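Local coordinates for vestitone reductase (Medicago sativa, PDB 2P4H), which catalyses the stereospecific, NADPH-dependent reduction of (3R)-vestitone to the corresponding isoflavanol, the penultimate step in making the phytoalexin medicarpin, at residues Arg246-Glu257 and Arg285-Leu294; Lys1-Thr10 and Leu21-Ile32. All blocks are in the same frame, centred on the assembly; numbering follows the deposited sequence.

Contact 1: Arg246-Glu257 and Arg285-Leu294; sequences RYNCSPFIVPIE and RLPDLNTKKL
Lys293 and Tyr247 meet where the last strand of the Rossmann-type parallel sheet, 245-248, is flanked by the start of helix 292-296; further along, the chain leaves that sheet and strand 252-255 runs past 285-294. Charged groups mark both ends of the contact. The Lys293 chain, fully extended with CG anti to the backbone N (chi1 -173°), crosses the ring of Tyr247 at about a right angle: CE packs over one face toward the rim, and NZ makes a cation-pi contact 4.6 Å from the ring centroid. The same NZ donates to Arg246 O in its carbonyl plane at 2.8 Å. Tyr247 OH is hydrogen-bonded to Pro243 O.

In the middle, uncharged groups bond directly. Thr291 OG1 accepts from Ser250 N at 2.8 Å and donates to Leu289 O, so one hydroxyl ties the two backbones together. Asn248 ND2 donates to Asn290 O at 2.9 Å; that oxygen lies in the amide plane, although the nitrogen sits above the carbonyl plane. One water joins Asn248 O to Leu294 N; another joins Ser250 O to the Asp288 carboxylate.

Apolar packing is modest: Leu294 puts CD1 against Tyr247 CD1 and CD2 against Cys249 SG. Ile253 CG1 lies 3.9 Å from Asp288 CB.

At the far end Arg285 and Glu257 form a bidentate, end-on salt bridge, guanidinium and carboxylate planes 3° apart: NH2 reaches OE1 at 2.8 Å and NH1 reaches OE2 at 3.0 Å, each oxygen using its syn lone pair.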
loop_
_atom_site.group_PDB
_atom_site.type_symbol
_atom_site.label_atom_id
_atom_site.label_comp_id
_atom_site.label_asym_id
_atom_site.label_seq_id
_atom_site.Cartn_x
_atom_site.Cartn_y
_atom_site.Cartn_z
ATOM N N ARG A 246 3.097 -12.154 -7.697
ATOM C CA ARG A 246 2.081 -11.161 -7.346
ATOM C C ARG A 246 0.995 -11.706 -6.427
ATOM O O ARG A 246 0.552 -12.843 -6.575
ATOM C CB ARG A 246 1.374 -10.642 -8.598
ATOM C CG ARG A 246 2.250 -10.288 -9.775
ATOM C CD ARG A 246 1.366 -9.782 -10.900
ATOM N NE ARG A 246 0.958 -8.393 -10.706
ATOM C CZ ARG A 246 -0.063 -7.813 -11.329
ATOM N NH1 ARG A 246 -0.812 -8.501 -12.183
ATOM N NH2 ARG A 246 -0.307 -6.524 -11.139
ATOM N N TYR A 247 0.548 -10.869 -5.496
ATOM C CA TYR A 247 -0.529 -11.238 -4.585
ATOM C C TYR A 247 -1.452 -10.057 -4.338
ATOM O O TYR A 247 -1.010 -9.006 -3.862
ATOM C CB TYR A 247 0.014 -11.691 -3.224
ATOM C CG TYR A 247 0.658 -13.055 -3.212
ATOM C CD1 TYR A 247 -0.089 -14.200 -2.937
ATOM C CD2 TYR A 247 2.014 -13.200 -3.488
ATOM C CE1 TYR A 247 0.502 -15.458 -2.938
ATOM C CE2 TYR A 247 2.619 -14.456 -3.495
ATOM C CZ TYR A 247 1.854 -15.577 -3.220
ATOM O OH TYR A 247 2.441 -16.822 -3.245
ATOM N N ASN A 248 -2.725 -10.217 -4.682
ATOM C CA ASN A 248 -3.709 -9.179 -4.388
ATOM C C ASN A 248 -3.851 -9.222 -2.865
ATOM O O ASN A 248 -3.802 -10.300 -2.266
ATOM C CB ASN A 248 -5.084 -9.517 -4.980
ATOM C CG ASN A 248 -5.235 -9.099 -6.427
ATOM O OD1 ASN A 248 -4.557 -8.188 -6.903
ATOM N ND2 ASN A 248 -6.156 -9.751 -7.132
ATOM N N CYS A 249 -4.019 -8.064 -2.241
ATOM C CA CYS A 249 -4.210 -7.995 -0.788
ATOM C C CYS A 249 -5.368 -7.011 -0.641
ATOM O O CYS A 249 -5.205 -5.874 -0.185
ATOM C CB CYS A 249 -2.943 -7.471 -0.118
ATOM S SG CYS A 249 -2.990 -7.558 1.676
ATOM N N SER A 250 -6.551 -7.489 -1.007
ATOM C CA SER A 250 -7.755 -6.664 -1.064
ATOM C C SER A 250 -8.965 -7.500 -0.652
ATOM O O SER A 250 -9.760 -7.912 -1.495
ATOM C CB SER A 250 -7.890 -6.198 -2.519
ATOM O OG SER A 250 -8.960 -5.313 -2.732
ATOM N N PRO A 251 -9.134 -7.734 0.658
ATOM C CA PRO A 251 -10.247 -8.538 1.174
ATOM C C PRO A 251 -11.646 -7.946 1.099
ATOM O O PRO A 251 -12.633 -8.672 1.238
ATOM C CB PRO A 251 -9.830 -8.799 2.617
ATOM C CG PRO A 251 -9.175 -7.504 2.990
ATOM C CD PRO A 251 -8.311 -7.211 1.767
ATOM N N PHE A 252 -11.741 -6.639 0.883
ATOM C CA PHE A 252 -13.043 -5.990 0.850
ATOM C C PHE A 252 -13.392 -5.313 -0.469
ATOM O O PHE A 252 -12.528 -4.747 -1.141
ATOM C CB PHE A 252 -13.137 -4.918 1.953
ATOM C CG PHE A 252 -12.587 -5.340 3.293
ATOM C CD1 PHE A 252 -12.927 -6.567 3.858
ATOM C CD2 PHE A 252 -11.766 -4.476 4.014
ATOM C CE1 PHE A 252 -12.454 -6.926 5.127
ATOM C CE2 PHE A 252 -11.294 -4.823 5.280
ATOM C CZ PHE A 252 -11.639 -6.050 5.836
ATOM N N ILE A 253 -14.668 -5.383 -0.832
ATOM C CA ILE A 253 -15.182 -4.691 -2.009
ATOM C C ILE A 253 -16.451 -4.061 -1.436
ATOM O O ILE A 253 -17.383 -4.752 -1.008
ATOM C CB ILE A 253 -15.423 -5.644 -3.214
ATOM C CG1 ILE A 253 -15.857 -4.816 -4.424
ATOM C CG2 ILE A 253 -16.413 -6.741 -2.867
ATOM C CD1 ILE A 253 -14.818 -3.786 -4.869
ATOM N N VAL A 254 -16.454 -2.731 -1.403
ATOM C CA VAL A 254 -17.518 -1.976 -0.757
ATOM C C VAL A 254 -18.278 -0.931 -1.559
ATOM O O VAL A 254 -17.756 0.151 -1.840
ATOM C CB VAL A 254 -16.929 -1.264 0.490
ATOM C CG1 VAL A 254 -18.040 -0.682 1.344
ATOM C CG2 VAL A 254 -16.066 -2.243 1.288
ATOM N N PRO A 255 -19.529 -1.237 -1.932
ATOM C CA PRO A 255 -20.318 -0.263 -2.690
ATOM C C PRO A 255 -20.586 0.915 -1.756
ATOM O O PRO A 255 -20.742 0.728 -0.547
ATOM C CB PRO A 255 -21.597 -1.029 -3.016
ATOM C CG PRO A 255 -21.135 -2.455 -3.087
ATOM C CD PRO A 255 -20.199 -2.551 -1.902
ATOM N N ILE A 256 -20.654 2.121 -2.301
ATOM C CA ILE A 256 -20.889 3.290 -1.465
ATOM C C ILE A 256 -22.236 3.203 -0.729
ATOM O O ILE A 256 -22.396 3.771 0.353
ATOM C CB ILE A 256 -20.782 4.591 -2.315
ATOM C CG1 ILE A 256 -20.651 5.806 -1.398
ATOM C CG2 ILE A 256 -21.971 4.716 -3.250
ATOM C CD1 ILE A 256 -20.174 7.055 -2.123
ATOM N N GLU A 257 -23.191 2.478 -1.306
ATOM C CA GLU A 257 -24.501 2.310 -0.679
ATOM C C GLU A 257 -24.378 1.470 0.593
ATOM O O GLU A 257 -25.026 1.754 1.604
ATOM C CB GLU A 257 -25.480 1.640 -1.649
ATOM C CG GLU A 257 -25.802 2.459 -2.900
ATOM C CD GLU A 257 -24.782 2.299 -4.022
ATOM O OE1 GLU A 257 -24.982 2.920 -5.089
ATOM O OE2 GLU A 257 -23.788 1.558 -3.856
ATOM N N ARG A 285 -17.048 2.483 -10.321
ATOM C CA ARG A 285 -17.274 1.252 -9.570
ATOM C C ARG A 285 -16.023 0.407 -9.784
ATOM O O ARG A 285 -15.888 -0.266 -10.805
ATOM C CB ARG A 285 -18.505 0.513 -10.111
ATOM C CG ARG A 285 -19.816 1.293 -10.013
ATOM C CD ARG A 285 -20.439 1.203 -8.623
ATOM N NE ARG A 285 -21.641 2.029 -8.514
ATOM C CZ ARG A 285 -22.425 2.086 -7.441
ATOM N NH1 ARG A 285 -22.149 1.358 -6.366
ATOM N NH2 ARG A 285 -23.483 2.886 -7.436
ATOM N N LEU A 286 -15.104 0.451 -8.824
ATOM C CA LEU A 286 -13.850 -0.286 -8.937
ATOM C C LEU A 286 -14.029 -1.791 -8.855
ATOM O O LEU A 286 -14.966 -2.287 -8.237
ATOM C CB LEU A 286 -12.874 0.179 -7.859
ATOM C CG LEU A 286 -12.546 1.671 -7.923
ATOM C CD1 LEU A 286 -11.678 2.050 -6.736
ATOM C CD2 LEU A 286 -11.845 1.989 -9.236
ATOM N N PRO A 287 -13.118 -2.545 -9.486
ATOM C CA PRO A 287 -13.187 -4.004 -9.480
ATOM C C PRO A 287 -12.762 -4.628 -8.162
ATOM O O PRO A 287 -11.983 -4.049 -7.401
ATOM C CB PRO A 287 -12.244 -4.392 -10.615
ATOM C CG PRO A 287 -11.192 -3.337 -10.532
ATOM C CD PRO A 287 -12.001 -2.073 -10.324
ATOM N N ASP A 288 -13.298 -5.812 -7.898
ATOM C CA ASP A 288 -12.949 -6.573 -6.711
ATOM C C ASP A 288 -11.621 -7.248 -7.070
ATOM O O ASP A 288 -11.527 -7.937 -8.091
ATOM C CB ASP A 288 -14.046 -7.616 -6.443
ATOM C CG ASP A 288 -13.756 -8.500 -5.237
ATOM O OD1 ASP A 288 -12.869 -8.165 -4.425
ATOM O OD2 ASP A 288 -14.442 -9.534 -5.094
ATOM N N LEU A 289 -10.586 -7.013 -6.270
ATOM C CA LEU A 289 -9.287 -7.629 -6.523
ATOM C C LEU A 289 -9.265 -8.923 -5.707
ATOM O O LEU A 289 -8.908 -8.930 -4.527
ATOM C CB LEU A 289 -8.155 -6.676 -6.108
ATOM C CG LEU A 289 -8.292 -5.240 -6.644
ATOM C CD1 LEU A 289 -7.084 -4.418 -6.221
ATOM C CD2 LEU A 289 -8.412 -5.247 -8.165
ATOM N N ASN A 290 -9.680 -10.008 -6.361
ATOM C CA ASN A 290 -9.778 -11.340 -5.759
ATOM C C ASN A 290 -8.518 -11.689 -4.980
ATOM O O ASN A 290 -7.432 -11.772 -5.542
ATOM C CB ASN A 290 -10.030 -12.367 -6.866
ATOM C CG ASN A 290 -10.543 -13.692 -6.340
ATOM O OD1 ASN A 290 -11.010 -14.534 -7.117
ATOM N ND2 ASN A 290 -10.462 -13.893 -5.031
ATOM N N THR A 291 -8.681 -11.909 -3.681
ATOM C CA THR A 291 -7.559 -12.195 -2.802
ATOM C C THR A 291 -7.460 -13.674 -2.408
ATOM O O THR A 291 -6.808 -14.048 -1.427
ATOM C CB THR A 291 -7.653 -11.218 -1.601
ATOM O OG1 THR A 291 -7.530 -9.885 -2.117
ATOM C CG2 THR A 291 -6.563 -11.440 -0.575
ATOM N N LYS A 292 -8.079 -14.523 -3.222
ATOM C CA LYS A 292 -8.054 -15.962 -2.996
ATOM C C LYS A 292 -6.628 -16.531 -3.008
ATOM O O LYS A 292 -6.307 -17.407 -2.211
ATOM C CB LYS A 292 -8.906 -16.664 -4.059
ATOM C CG LYS A 292 -8.880 -18.183 -3.988
ATOM C CD LYS A 292 -9.866 -18.781 -4.983
ATOM C CE LYS A 292 -9.809 -20.303 -4.995
ATOM N NZ LYS A 292 -8.490 -20.804 -5.476
ATOM N N LYS A 293 -5.765 -16.034 -3.893
ATOM C CA LYS A 293 -4.397 -16.550 -3.958
ATOM C C LYS A 293 -3.658 -16.400 -2.629
ATOM O O LYS A 293 -3.006 -17.338 -2.156
ATOM C CB LYS A 293 -3.617 -15.845 -5.071
ATOM C CG LYS A 293 -2.236 -16.431 -5.328
ATOM C CD LYS A 293 -1.493 -15.625 -6.384
ATOM C CE LYS A 293 -0.093 -16.175 -6.636
ATOM N NZ LYS A 293 0.633 -15.387 -7.679
ATOM N N LEU A 294 -3.761 -15.226 -2.019
ATOM C CA LEU A 294 -3.091 -14.984 -0.748
ATOM C C LEU A 294 -3.680 -15.841 0.376
ATOM O O LEU A 294 -2.947 -16.347 1.225
ATOM C CB LEU A 294 -3.173 -13.496 -0.388
ATOM C CG LEU A 294 -2.509 -13.041 0.915
ATOM C CD1 LEU A 294 -1.045 -13.448 0.933
ATOM C CD2 LEU A 294 -2.642 -11.532 1.045
HETATM O O HOH W 1 -4.431 -12.816 -3.493
HETATM O O HOH W 2 -11.543 -5.932 -3.563
HETATM O O HOH W 3 -12.105 -9.269 -2.031
#

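Contact 2: Lys1-Thr10 and Leu21-Ile32; sequences KGRVCVTGGT and LLENGYSVNTTI
Lys1 lays its CB over the centre of the Tyr26 ring, 3.8 Å from the centroid, and runs its extended chain across that face. From there NZ reaches Asn24 O in a weak bond, while the backbone N donates to Gly25 O. Gly25, with positive phi, is the C-prime residue of the Schellman motif that ends helix 12-23. The edge of the ring meets Gly2 O, and its OH bonds Glu239.

Beyond this corner, strands 3-7 and 27-31 pair in parallel, joined by the helix in a beta-alpha-beta crossover. Ser27 N donates to Gly2 O, Val4 N to Ser27 O, Asn29 N to Val4 O and Val6 N to Asn29 O. On one face, Ser27 holds OG between its backbone N and carbonyl carbon (chi1 52°), where Arg3 NE donates a hydrogen bond to it, in the guanidinium plane, at 3.2 Å. On the other, Val6 CG2 meets Leu21 CD1 tip to tip at 3.6 Å, and Val4 CG1 touches the same methyl at 3.9 Å.

At the C-terminal end of strand 3-7, Val6 O accepts from Thr30 OG1 at 2.8 Å and from Thr31 N at 3.3 Å, on opposite faces of its carbonyl plane. Gly9 CA comes within 3.2 Å of Thr30 OG1, a fit that suits glycine, and Gly9 N donates to Thr31 O at 3.0 Å. This turn opens the glycine-rich loop predicted to bind NADP(+). Strand 3-7 is flanked by 77-80 and strand 27-31 by 55-57, while helix 227-239 packs Leu238 on Val4 and Tyr26.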
loop_
_atom_site.group_PDB
_atom_site.type_symbol
_atom_site.label_atom_id
_atom_site.label_comp_id
_atom_site.label_asym_id
_atom_site.label_seq_id
_atom_site.Cartn_x
_atom_site.Cartn_y
_atom_site.Cartn_z
ATOM N N LYS A 1 14.044 -11.039 15.758
ATOM C CA LYS A 1 13.745 -11.964 14.629
ATOM C C LYS A 1 14.529 -11.584 13.379
ATOM O O LYS A 1 14.414 -12.232 12.338
ATOM C CB LYS A 1 12.248 -11.942 14.328
ATOM C CG LYS A 1 11.388 -12.360 15.507
ATOM C CD LYS A 1 9.912 -12.288 15.172
ATOM C CE LYS A 1 9.069 -12.722 16.359
ATOM N NZ LYS A 1 7.610 -12.630 16.077
ATOM N N GLY A 2 15.328 -10.528 13.484
ATOM C CA GLY A 2 16.115 -10.090 12.349
ATOM C C GLY A 2 15.866 -8.639 11.996
ATOM O O GLY A 2 14.963 -8.002 12.538
ATOM N N ARG A 3 16.669 -8.117 11.077
ATOM C CA ARG A 3 16.545 -6.732 10.655
ATOM C C ARG A 3 15.880 -6.619 9.288
ATOM O O ARG A 3 16.189 -7.374 8.367
ATOM C CB ARG A 3 17.930 -6.081 10.624
ATOM C CG ARG A 3 17.917 -4.585 10.389
ATOM C CD ARG A 3 19.219 -3.966 10.858
ATOM N NE ARG A 3 19.420 -4.190 12.288
ATOM C CZ ARG A 3 20.517 -3.845 12.955
ATOM N NH1 ARG A 3 21.524 -3.257 12.326
ATOM N NH2 ARG A 3 20.607 -4.097 14.254
ATOM N N VAL A 4 14.956 -5.675 9.166
ATOM C CA VAL A 4 14.253 -5.455 7.909
ATOM C C VAL A 4 14.428 -4.008 7.467
ATOM O O VAL A 4 14.302 -3.087 8.274
ATOM C CB VAL A 4 12.739 -5.753 8.054
ATOM C CG1 VAL A 4 12.009 -5.431 6.756
ATOM C CG2 VAL A 4 12.534 -7.216 8.423
ATOM N N CYS A 5 14.735 -3.810 6.188
ATOM C CA CYS A 5 14.896 -2.462 5.654
ATOM C C CYS A 5 13.582 -2.040 5.009
ATOM O O CYS A 5 13.075 -2.727 4.119
ATOM C CB CYS A 5 16.016 -2.416 4.611
ATOM S SG CYS A 5 16.300 -0.756 3.934
ATOM N N VAL A 6 13.047 -0.912 5.462
ATOM C CA VAL A 6 11.788 -0.375 4.953
ATOM C C VAL A 6 12.024 0.980 4.293
ATOM O O VAL A 6 12.524 1.900 4.936
ATOM C CB VAL A 6 10.769 -0.155 6.100
ATOM C CG1 VAL A 6 9.455 0.373 5.544
ATOM C CG2 VAL A 6 10.539 -1.450 6.864
ATOM N N THR A 7 11.677 1.111 3.017
ATOM C CA THR A 7 11.840 2.400 2.353
ATOM C C THR A 7 10.554 3.195 2.561
ATOM O O THR A 7 9.503 2.616 2.847
ATOM C CB THR A 7 12.091 2.257 0.841
ATOM O OG1 THR A 7 10.943 1.664 0.221
ATOM C CG2 THR A 7 13.316 1.398 0.585
ATOM N N GLY A 8 10.641 4.516 2.427
ATOM C CA GLY A 8 9.473 5.362 2.615
ATOM C C GLY A 8 8.985 5.324 4.053
ATOM O O GLY A 8 7.780 5.315 4.312
ATOM N N GLY A 9 9.931 5.333 4.988
ATOM C CA GLY A 9 9.609 5.253 6.403
ATOM C C GLY A 9 8.661 6.269 7.014
ATOM O O GLY A 9 8.006 5.969 8.013
ATOM N N THR A 10 8.588 7.469 6.448
ATOM C CA THR A 10 7.693 8.479 7.005
ATOM C C THR A 10 6.338 8.513 6.307
ATOM O O THR A 10 5.472 9.312 6.658
ATOM C CB THR A 10 8.318 9.890 6.957
ATOM O OG1 THR A 10 8.669 10.217 5.610
ATOM C CG2 THR A 10 9.559 9.953 7.841
ATOM N N LEU A 21 6.610 -3.898 12.646
ATOM C CA LEU A 21 7.836 -4.683 12.740
ATOM C C LEU A 21 8.428 -4.615 14.142
ATOM O O LEU A 21 8.844 -5.630 14.700
ATOM C CB LEU A 21 8.860 -4.186 11.717
ATOM C CG LEU A 21 8.610 -4.616 10.269
ATOM C CD1 LEU A 21 9.494 -3.810 9.327
ATOM C CD2 LEU A 21 8.890 -6.111 10.129
ATOM N N LEU A 22 8.460 -3.417 14.713
ATOM C CA LEU A 22 9.011 -3.246 16.049
ATOM C C LEU A 22 8.170 -3.989 17.084
ATOM O O LEU A 22 8.711 -4.596 18.010
ATOM C CB LEU A 22 9.102 -1.757 16.390
ATOM C CG LEU A 22 10.130 -0.953 15.582
ATOM C CD1 LEU A 22 9.990 0.522 15.903
ATOM C CD2 LEU A 22 11.541 -1.436 15.902
ATOM N N GLU A 23 6.851 -3.956 16.924
ATOM C CA GLU A 23 5.958 -4.639 17.856
ATOM C C GLU A 23 6.135 -6.149 17.775
ATOM O O GLU A 23 5.930 -6.859 18.761
ATOM C CB GLU A 23 4.495 -4.307 17.549
ATOM C CG GLU A 23 4.163 -2.831 17.555
ATOM C CD GLU A 23 2.713 -2.566 17.198
ATOM O OE1 GLU A 23 2.174 -3.290 16.336
ATOM O OE2 GLU A 23 2.123 -1.627 17.770
ATOM N N ASN A 24 6.518 -6.635 16.598
ATOM C CA ASN A 24 6.689 -8.065 16.379
ATOM C C ASN A 24 8.091 -8.624 16.600
ATOM O O ASN A 24 8.386 -9.746 16.187
ATOM C CB ASN A 24 6.182 -8.431 14.983
ATOM C CG ASN A 24 4.664 -8.485 14.917
ATOM O OD1 ASN A 24 4.042 -9.384 15.483
ATOM N ND2 ASN A 24 4.062 -7.516 14.239
ATOM N N GLY A 25 8.952 -7.843 17.246
ATOM C CA GLY A 25 10.292 -8.316 17.546
ATOM C C GLY A 25 11.405 -8.104 16.539
ATOM O O GLY A 25 12.509 -8.609 16.734
ATOM N N TYR A 26 11.137 -7.373 15.463
ATOM C CA TYR A 26 12.170 -7.123 14.465
ATOM C C TYR A 26 12.897 -5.810 14.721
ATOM O O TYR A 26 12.405 -4.945 15.448
ATOM C CB TYR A 26 11.571 -7.038 13.057
ATOM C CG TYR A 26 11.055 -8.332 12.480
ATOM C CD1 TYR A 26 9.775 -8.798 12.780
ATOM C CD2 TYR A 26 11.841 -9.079 11.603
ATOM C CE1 TYR A 26 9.290 -9.977 12.214
ATOM C CE2 TYR A 26 11.368 -10.254 11.035
ATOM C CZ TYR A 26 10.094 -10.697 11.343
ATOM O OH TYR A 26 9.628 -11.855 10.765
ATOM N N SER A 27 14.081 -5.679 14.129
ATOM C CA SER A 27 14.839 -4.442 14.208
ATOM C C SER A 27 14.571 -3.823 12.836
ATOM O O SER A 27 14.242 -4.543 11.886
ATOM C CB SER A 27 16.333 -4.709 14.429
ATOM O OG SER A 27 16.864 -5.619 13.484
ATOM N N VAL A 28 14.706 -2.508 12.718
ATOM C CA VAL A 28 14.394 -1.848 11.456
ATOM C C VAL A 28 15.376 -0.795 10.959
ATOM O O VAL A 28 15.834 0.054 11.720
ATOM C CB VAL A 28 13.004 -1.170 11.550
ATOM C CG1 VAL A 28 12.653 -0.489 10.237
ATOM C CG2 VAL A 28 11.952 -2.199 11.925
ATOM N N ASN A 29 15.688 -0.872 9.668
ATOM C CA ASN A 29 16.540 0.104 8.998
ATOM C C ASN A 29 15.544 0.803 8.086
ATOM O O ASN A 29 14.689 0.145 7.493
ATOM C CB ASN A 29 17.602 -0.571 8.125
ATOM C CG ASN A 29 18.788 -1.084 8.916
ATOM O OD1 ASN A 29 19.669 -1.745 8.361
ATOM N ND2 ASN A 29 18.827 -0.777 10.207
ATOM N N THR A 30 15.628 2.120 7.968
ATOM C CA THR A 30 14.690 2.813 7.100
ATOM C C THR A 30 15.309 3.986 6.358
ATOM O O THR A 30 16.265 4.613 6.832
ATOM C CB THR A 30 13.449 3.309 7.898
ATOM O OG1 THR A 30 12.444 3.782 6.987
ATOM C CG2 THR A 30 13.830 4.445 8.842
ATOM N N THR A 31 14.770 4.248 5.173
ATOM C CA THR A 31 15.184 5.368 4.342
ATOM C C THR A 31 13.892 6.164 4.180
ATOM O O THR A 31 12.805 5.580 4.097
ATOM C CB THR A 31 15.729 4.905 2.964
ATOM O OG1 THR A 31 14.726 4.167 2.256
ATOM C CG2 THR A 31 16.953 4.029 3.152
ATOM N N ILE A 32 13.998 7.487 4.169
ATOM C CA ILE A 32 12.812 8.327 4.065
ATOM C C ILE A 32 12.907 9.412 3.002
ATOM O O ILE A 32 13.993 9.741 2.521
ATOM C CB ILE A 32 12.504 9.001 5.423
ATOM C CG1 ILE A 32 13.630 9.970 5.791
ATOM C CG2 ILE A 32 12.370 7.943 6.512
ATOM C CD1 ILE A 32 13.409 10.708 7.096
HETATM O O HOH W 4 4.950 -11.589 16.880
HETATM O O HOH W 5 16.806 -8.033 15.297
HETATM O O HOH W 6 12.738 6.056 1.022
#

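How the contacts relate
Contact 2 lies within the first beta-alpha-beta unit of the Rossmann sheet, whereas contact 1 starts from strand 245-248, the outermost strand at the other side of the same sheet. Their centres are 27 Å apart, on opposite sides of the chain's centre, and their nearest atoms stay about 14 Å apart. Contact 2 carries part of the predicted NADP(+) site, Gly8, Gly9 and Thr10, and the side chain of Thr10 is about 5 Å from that of Arg33, also predicted to bind NADP(+). In contact 1, the Cys249 side chain is about 9 Å from that of Leu13, another predicted NADP(+)-binding residue, and the Leu286 side chain is about 11 Å from that of Tyr160, a probable one.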